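Local coordinates for protein transcription elongation factor Spt4 (Methanocaldococcus jannaschii, PDB 3LPE) that pairs with Spt5 to form a zinc-binding heterodimer that stimulates transcription elongation by RNA polymerase, at residues C4-L10 against K52-K58; L31-P36 against A45-K50. All coordinates share one frame. Residues are numbered along the deposited sequence.

Contact 1. Residues C4-L10 against K52-K58; sequences CLKCKYL and KYALSVK. With ZN (zinc ion), chain I.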
loop_
_atom_site.group_PDB
_atom_site.type_symbol
_atom_site.label_atom_id
_atom_site.label_comp_id
_atom_site.label_asym_id
_atom_site.label_seq_id
_atom_site.Cartn_x
_atom_site.Cartn_y
_atom_site.Cartn_z
ATOM N N CYS B 4 0.018 15.078 1.286
ATOM C CA CYS B 4 -1.007 16.098 1.112
ATOM C C CYS B 4 -1.968 16.115 2.283
ATOM O O CYS B 4 -2.480 15.086 2.665
ATOM C CB CYS B 4 -1.805 15.854 -0.190
ATOM S SG CYS B 4 -3.059 17.130 -0.399
ATOM N N LEU B 5 -2.239 17.299 2.844
ATOM C CA LEU B 5 -3.165 17.408 3.981
ATOM C C LEU B 5 -4.603 17.042 3.605
ATOM O O LEU B 5 -5.400 16.678 4.459
ATOM C CB LEU B 5 -3.141 18.826 4.573
ATOM C CG LEU B 5 -1.866 19.203 5.330
ATOM C CD1 LEU B 5 -1.755 20.716 5.497
ATOM C CD2 LEU B 5 -1.808 18.490 6.692
ATOM N N LYS B 6 -4.926 17.131 2.319
ATOM C CA LYS B 6 -6.288 16.872 1.851
ATOM C C LYS B 6 -6.476 15.456 1.303
ATOM O O LYS B 6 -7.412 14.763 1.675
ATOM C CB LYS B 6 -6.676 17.904 0.780
ATOM C CG LYS B 6 -8.165 18.081 0.589
ATOM C CD LYS B 6 -8.485 19.114 -0.505
ATOM C CE LYS B 6 -7.949 20.501 -0.163
ATOM N NZ LYS B 6 -8.554 21.568 -1.018
ATOM N N CYS B 7 -5.597 15.033 0.400
ATOM C CA CYS B 7 -5.787 13.762 -0.290
ATOM C C CYS B 7 -4.713 12.751 0.083
ATOM O O CYS B 7 -4.756 11.630 -0.381
ATOM C CB CYS B 7 -5.844 13.932 -1.816
ATOM S SG CYS B 7 -4.239 14.175 -2.681
ATOM N N LYS B 8 -3.755 13.157 0.915
ATOM C CA LYS B 8 -2.773 12.197 1.481
ATOM C C LYS B 8 -1.724 11.671 0.502
ATOM O O LYS B 8 -0.871 10.830 0.854
ATOM C CB LYS B 8 -3.491 11.041 2.205
ATOM C CG LYS B 8 -4.283 11.501 3.409
ATOM C CD LYS B 8 -4.949 10.352 4.172
ATOM C CE LYS B 8 -6.217 9.884 3.493
ATOM N NZ LYS B 8 -7.141 9.230 4.465
ATOM N N TYR B 9 -1.746 12.186 -0.726
ATOM C CA TYR B 9 -0.720 11.835 -1.696
ATOM C C TYR B 9 0.682 12.128 -1.141
ATOM O O TYR B 9 0.933 13.196 -0.563
ATOM C CB TYR B 9 -0.916 12.633 -2.977
ATOM C CG TYR B 9 -0.019 12.248 -4.127
ATOM C CD1 TYR B 9 -0.333 11.171 -4.951
ATOM C CD2 TYR B 9 1.099 13.005 -4.438
ATOM C CE1 TYR B 9 0.479 10.842 -6.044
ATOM C CE2 TYR B 9 1.912 12.689 -5.518
ATOM C CZ TYR B 9 1.595 11.611 -6.321
ATOM O OH TYR B 9 2.408 11.324 -7.397
ATOM N N LEU B 10 1.589 11.182 -1.329
ATOM C CA LEU B 10 2.933 11.325 -0.765
ATOM C C LEU B 10 3.903 11.932 -1.751
ATOM O O LEU B 10 3.968 11.485 -2.889
ATOM C CB LEU B 10 3.464 9.959 -0.339
ATOM C CG LEU B 10 2.703 9.331 0.827
ATOM C CD1 LEU B 10 3.268 7.927 1.012
ATOM C CD2 LEU B 10 2.967 10.127 2.077
ATOM N N LYS B 52 1.471 6.773 -4.159
ATOM C CA LYS B 52 1.569 6.319 -2.799
ATOM C C LYS B 52 0.852 7.347 -1.939
ATOM O O LYS B 52 0.964 8.539 -2.189
ATOM C CB LYS B 52 3.050 6.192 -2.412
ATOM C CG LYS B 52 3.870 5.414 -3.455
ATOM C CD LYS B 52 5.352 5.765 -3.385
ATOM C CE LYS B 52 6.137 4.728 -2.598
ATOM N NZ LYS B 52 6.385 3.532 -3.446
ATOM N N TYR B 53 0.131 6.871 -0.926
ATOM C CA TYR B 53 -0.663 7.706 -0.040
ATOM C C TYR B 53 -0.441 7.344 1.425
ATOM O O TYR B 53 -0.246 6.164 1.768
ATOM C CB TYR B 53 -2.155 7.511 -0.340
ATOM C CG TYR B 53 -2.535 7.920 -1.744
ATOM C CD1 TYR B 53 -3.112 9.155 -1.989
ATOM C CD2 TYR B 53 -2.325 7.062 -2.815
ATOM C CE1 TYR B 53 -3.475 9.535 -3.290
ATOM C CE2 TYR B 53 -2.669 7.436 -4.112
ATOM C CZ TYR B 53 -3.246 8.675 -4.335
ATOM O OH TYR B 53 -3.595 9.048 -5.613
ATOM N N ALA B 54 -0.538 8.348 2.291
ATOM C CA ALA B 54 -0.516 8.100 3.735
ATOM C C ALA B 54 -1.904 7.621 4.131
ATOM O O ALA B 54 -2.845 7.806 3.356
ATOM C CB ALA B 54 -0.133 9.380 4.476
ATOM N N LEU B 55 -2.050 6.973 5.297
ATOM C CA LEU B 55 -3.382 6.612 5.772
ATOM C C LEU B 55 -4.030 7.729 6.579
ATOM O O LEU B 55 -5.250 7.867 6.610
ATOM C CB LEU B 55 -3.362 5.309 6.581
ATOM C CG LEU B 55 -2.902 4.109 5.765
ATOM C CD1 LEU B 55 -2.909 2.852 6.632
ATOM C CD2 LEU B 55 -3.800 3.934 4.541
ATOM N N SER B 56 -3.204 8.536 7.223
ATOM C CA SER B 56 -3.693 9.714 7.921
ATOM C C SER B 56 -2.607 10.780 7.947
ATOM O O SER B 56 -1.406 10.475 7.909
ATOM C CB SER B 56 -4.146 9.371 9.365
ATOM O OG SER B 56 -3.045 9.195 10.219
ATOM N N VAL B 57 -3.033 12.031 8.020
ATOM C CA VAL B 57 -2.109 13.148 7.974
ATOM C C VAL B 57 -2.611 14.243 8.876
ATOM O O VAL B 57 -3.823 14.432 9.017
ATOM C CB VAL B 57 -2.018 13.768 6.557
ATOM C CG1 VAL B 57 -0.852 14.739 6.499
ATOM C CG2 VAL B 57 -1.881 12.700 5.493
ATOM N N LYS B 58 -1.675 14.986 9.452
ATOM C CA LYS B 58 -1.994 16.162 10.252
ATOM C C LYS B 58 -0.924 17.213 10.051
ATOM O O LYS B 58 0.187 16.894 9.647
ATOM C CB LYS B 58 -2.078 15.810 11.747
ATOM C CG LYS B 58 -3.492 15.725 12.284
ATOM C CD LYS B 58 -3.515 15.961 13.798
ATOM C CE LYS B 58 -4.898 15.703 14.394
ATOM N NZ LYS B 58 -5.962 16.465 13.679
HETATM ZN ZN ZN I . -3.644 16.399 -2.554
HETATM O O HOH W 1 3.230 9.329 -4.372
#

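Contact 2. Residues L31-P36 against A45-K50; sequences LIVINP and AGIDIK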
loop_
_atom_site.group_PDB
_atom_site.type_symbol
_atom_site.label_atom_id
_atom_site.label_comp_id
_atom_site.label_asym_id
_atom_site.label_seq_id
_atom_site.Cartn_x
_atom_site.Cartn_y
_atom_site.Cartn_z
ATOM N N LEU B 31 -0.286 3.431 1.785
ATOM C CA LEU B 31 -1.100 2.696 0.810
ATOM C C LEU B 31 -0.562 3.027 -0.567
ATOM O O LEU B 31 -0.625 4.187 -1.001
ATOM C CB LEU B 31 -2.577 3.095 0.911
ATOM C CG LEU B 31 -3.505 2.565 -0.208
ATOM C CD1 LEU B 31 -3.385 1.057 -0.386
ATOM C CD2 LEU B 31 -4.962 2.944 0.029
ATOM N N ILE B 32 -0.014 2.027 -1.244
ATOM C CA ILE B 32 0.542 2.245 -2.565
ATOM C C ILE B 32 -0.462 1.699 -3.544
ATOM O O ILE B 32 -0.732 0.496 -3.548
ATOM C CB ILE B 32 1.856 1.494 -2.777
ATOM C CG1 ILE B 32 2.914 1.962 -1.771
ATOM C CG2 ILE B 32 2.365 1.689 -4.199
ATOM C CD1 ILE B 32 4.212 1.205 -1.904
ATOM N N VAL B 33 -1.032 2.592 -4.358
ATOM C CA VAL B 33 -1.971 2.170 -5.372
ATOM C C VAL B 33 -1.275 2.059 -6.718
ATOM O O VAL B 33 -0.852 3.059 -7.304
ATOM C CB VAL B 33 -3.150 3.148 -5.472
ATOM C CG1 VAL B 33 -4.135 2.678 -6.550
ATOM C CG2 VAL B 33 -3.813 3.252 -4.101
ATOM N N ILE B 34 -1.163 0.840 -7.213
ATOM C CA ILE B 34 -0.495 0.609 -8.480
ATOM C C ILE B 34 -1.507 0.688 -9.628
ATOM O O ILE B 34 -1.228 1.251 -10.680
ATOM C CB ILE B 34 0.196 -0.763 -8.472
ATOM C CG1 ILE B 34 1.253 -0.806 -7.349
ATOM C CG2 ILE B 34 0.853 -1.033 -9.798
ATOM C CD1 ILE B 34 1.832 -2.175 -7.118
ATOM N N ASN B 35 -2.686 0.122 -9.411
ATOM C CA ASN B 35 -3.751 0.129 -10.418
ATOM C C ASN B 35 -5.088 0.509 -9.802
ATOM O O ASN B 35 -5.816 -0.348 -9.303
ATOM C CB ASN B 35 -3.859 -1.224 -11.129
ATOM C CG ASN B 35 -4.880 -1.205 -12.279
ATOM O OD1 ASN B 35 -5.769 -0.360 -12.316
ATOM N ND2 ASN B 35 -4.741 -2.134 -13.217
ATOM N N PRO B 36 -5.424 1.808 -9.852
ATOM C CA PRO B 36 -6.626 2.358 -9.220
ATOM C C PRO B 36 -7.874 1.703 -9.789
ATOM O O PRO B 36 -8.810 1.380 -9.046
ATOM C CB PRO B 36 -6.595 3.847 -9.603
ATOM C CG PRO B 36 -5.245 4.111 -10.126
ATOM C CD PRO B 36 -4.685 2.816 -10.626
ATOM N N ALA B 45 -10.700 3.568 -0.358
ATOM C CA ALA B 45 -9.934 4.706 0.159
ATOM C C ALA B 45 -10.231 6.015 -0.573
ATOM O O ALA B 45 -9.685 7.052 -0.214
ATOM C CB ALA B 45 -8.419 4.405 0.156
ATOM N N GLY B 46 -11.110 5.960 -1.574
ATOM C CA GLY B 46 -11.425 7.112 -2.403
ATOM C C GLY B 46 -10.274 7.550 -3.288
ATOM O O GLY B 46 -10.141 8.724 -3.602
ATOM N N ILE B 47 -9.430 6.606 -3.688
ATOM C CA ILE B 47 -8.275 6.934 -4.516
ATOM C C ILE B 47 -8.531 6.513 -5.961
ATOM O O ILE B 47 -8.839 5.363 -6.215
ATOM C CB ILE B 47 -7.020 6.199 -4.014
ATOM C CG1 ILE B 47 -6.640 6.702 -2.617
ATOM C CG2 ILE B 47 -5.888 6.383 -4.998
ATOM C CD1 ILE B 47 -5.568 5.867 -1.926
ATOM N N ASP B 48 -8.398 7.436 -6.913
ATOM C CA ASP B 48 -8.607 7.067 -8.307
ATOM C C ASP B 48 -7.419 7.377 -9.211
ATOM O O ASP B 48 -7.525 7.256 -10.439
ATOM C CB ASP B 48 -9.887 7.701 -8.853
ATOM C CG ASP B 48 -9.817 9.202 -8.883
ATOM O OD1 ASP B 48 -8.872 9.761 -8.292
ATOM O OD2 ASP B 48 -10.701 9.830 -9.506
ATOM N N ILE B 49 -6.290 7.761 -8.614
ATOM C CA ILE B 49 -5.064 7.921 -9.388
ATOM C C ILE B 49 -3.879 7.226 -8.731
ATOM O O ILE B 49 -3.710 7.289 -7.502
ATOM C CB ILE B 49 -4.759 9.412 -9.753
ATOM C CG1 ILE B 49 -3.472 9.529 -10.574
ATOM C CG2 ILE B 49 -4.683 10.290 -8.530
ATOM C CD1 ILE B 49 -3.291 10.906 -11.237
ATOM N N LYS B 50 -3.076 6.542 -9.541
ATOM C CA LYS B 50 -1.957 5.772 -8.998
ATOM C C LYS B 50 -0.971 6.637 -8.224
ATOM O O LYS B 50 -0.773 7.811 -8.527
ATOM C CB LYS B 50 -1.236 4.970 -10.083
ATOM C CG LYS B 50 -0.239 5.761 -10.882
ATOM C CD LYS B 50 0.415 4.891 -11.941
ATOM C CE LYS B 50 1.323 3.850 -11.304
ATOM N NZ LYS B 50 2.136 3.144 -12.331
#

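Contact 1. Residues C4-L10 against K52-K58
Zinc coordination shapes residues 4-10: Cys4 SG and Cys7 SG bind the ion at 2.4 and 2.3 Å, and Cys16 and Cys19 complete the four-cysteine site. Thiolates also accept peptide N-H groups, and Cys4 SG appears to take those of Lys6 N (3.3 Å) and Cys7 N (3.4 Å), though the place of this sulfur is less certain; such a compact turn is expected of a CxxC zinc knuckle.

Backbone hydrogen bonds then fasten this knuckle to residues 52-58. Ala54 N donates to Lys8 O (2.9 Å) and Leu10 N to Lys52 O (2.8 Å), a single bridge centred on Tyr9 and Tyr53. A water extends the pairing, donating to Leu10 O (2.7 Å) and accepting from Lys52 N (3.1 Å). The long side chain of Lys8 serves twice: Lys8 NZ donates a hydrogen bond to Leu55 O (3.2 Å), while its methylenes lie along Val57 (Lys8 CG to Val57 CG2, 3.4 Å).

Among the aromatic and apolar contacts, Tyr9 turns its edge to the face of Tyr53, a T-shaped stack with centroids 5.6 Å apart and planes at 79°. Leu10 CD2 meets Ala54 CB (4.0 Å), where the small alanine leaves room for the buried leucine, and Leu5 CD2 reaches Val57 CG1 (3.9 Å).

Leu55 and Ser56 form a classic beta bulge opposite Ile28 of strand 23-33, the strand that pairs with both 51-53 and 56-57. Within the zinc-ribbon fold, Ala3 of strand 2-4 packs on Leu10, Ala54 and Val57.

Contact 2. Residues L31-P36 against A45-K50
The end of a beta strand and an irregular return loop approach each other here without any hydrogen bond between them. Their CA atoms are 9.1 Å apart at Leu31 and Ala45 but only 5.1 Å apart at Val33 and Lys50, where Lys50 CA makes a CA-H...O contact to Val33 O (3.4 Å). Gly46 ends helix 40-44 in a Schellman motif; its positive phi, favourable for glycine, lets the chain turn out of the helix.

In the wide part of the gap, side chains fill the space. Leu31 and Val33, two residues apart on the strand, both point toward the loop, and Ile47 reaches between them: Ile47 CD1 lies 3.6 Å from Leu31 CD2 and 3.8 Å from Val33 CG2. The lone methyl of Ala45, just past the helix, adds a contact of Ala45 CB with Leu31 CD2 at 3.8 Å. Farther along, the rigid ring of Pro36 packs against loop backbone, with Pro36 CG 3.3 Å from Lys50 N and Pro36 CB 3.6 Å from Asp48 O. The aliphatic part of Lys50 passes Ile34 O (Lys50 CE, 3.7 Å), carrying its ammonium to a salt bridge with Glu34 of the neighbouring NusG-like Spt5 chain.

Branched apolar groups and a proline thus hold the loop by shape and van der Waals contact. The strand's backbone bonds lie elsewhere: Leu31 with Tyr53, Val33 with Gly51, and residues 31-33 with an antiparallel Spt5 strand, continuing the sheet across the interface.

From the N terminus, the chain first makes the zinc knuckle of residues 4-10, then runs through the other two zinc ligands into the long strand 23-33. Contact 2 closes a short loop around helix 40-44, bringing residues 45-50 back to the end of that strand. Contact 1 closes the far longer loop, when residues 52-58 return to the knuckle, so contact 2 is wholly enclosed within it. The two adjoin: Tyr53 O and Leu31 N, 2.7 Å apart, probably share a hydrogen bond, and Tyr53 CE2 packs on Ile47 CG2 at 3.5 Å. Strand 51-53 thus touches the knuckle and also pairs with strand 23-33, whose end pairs with Spt5.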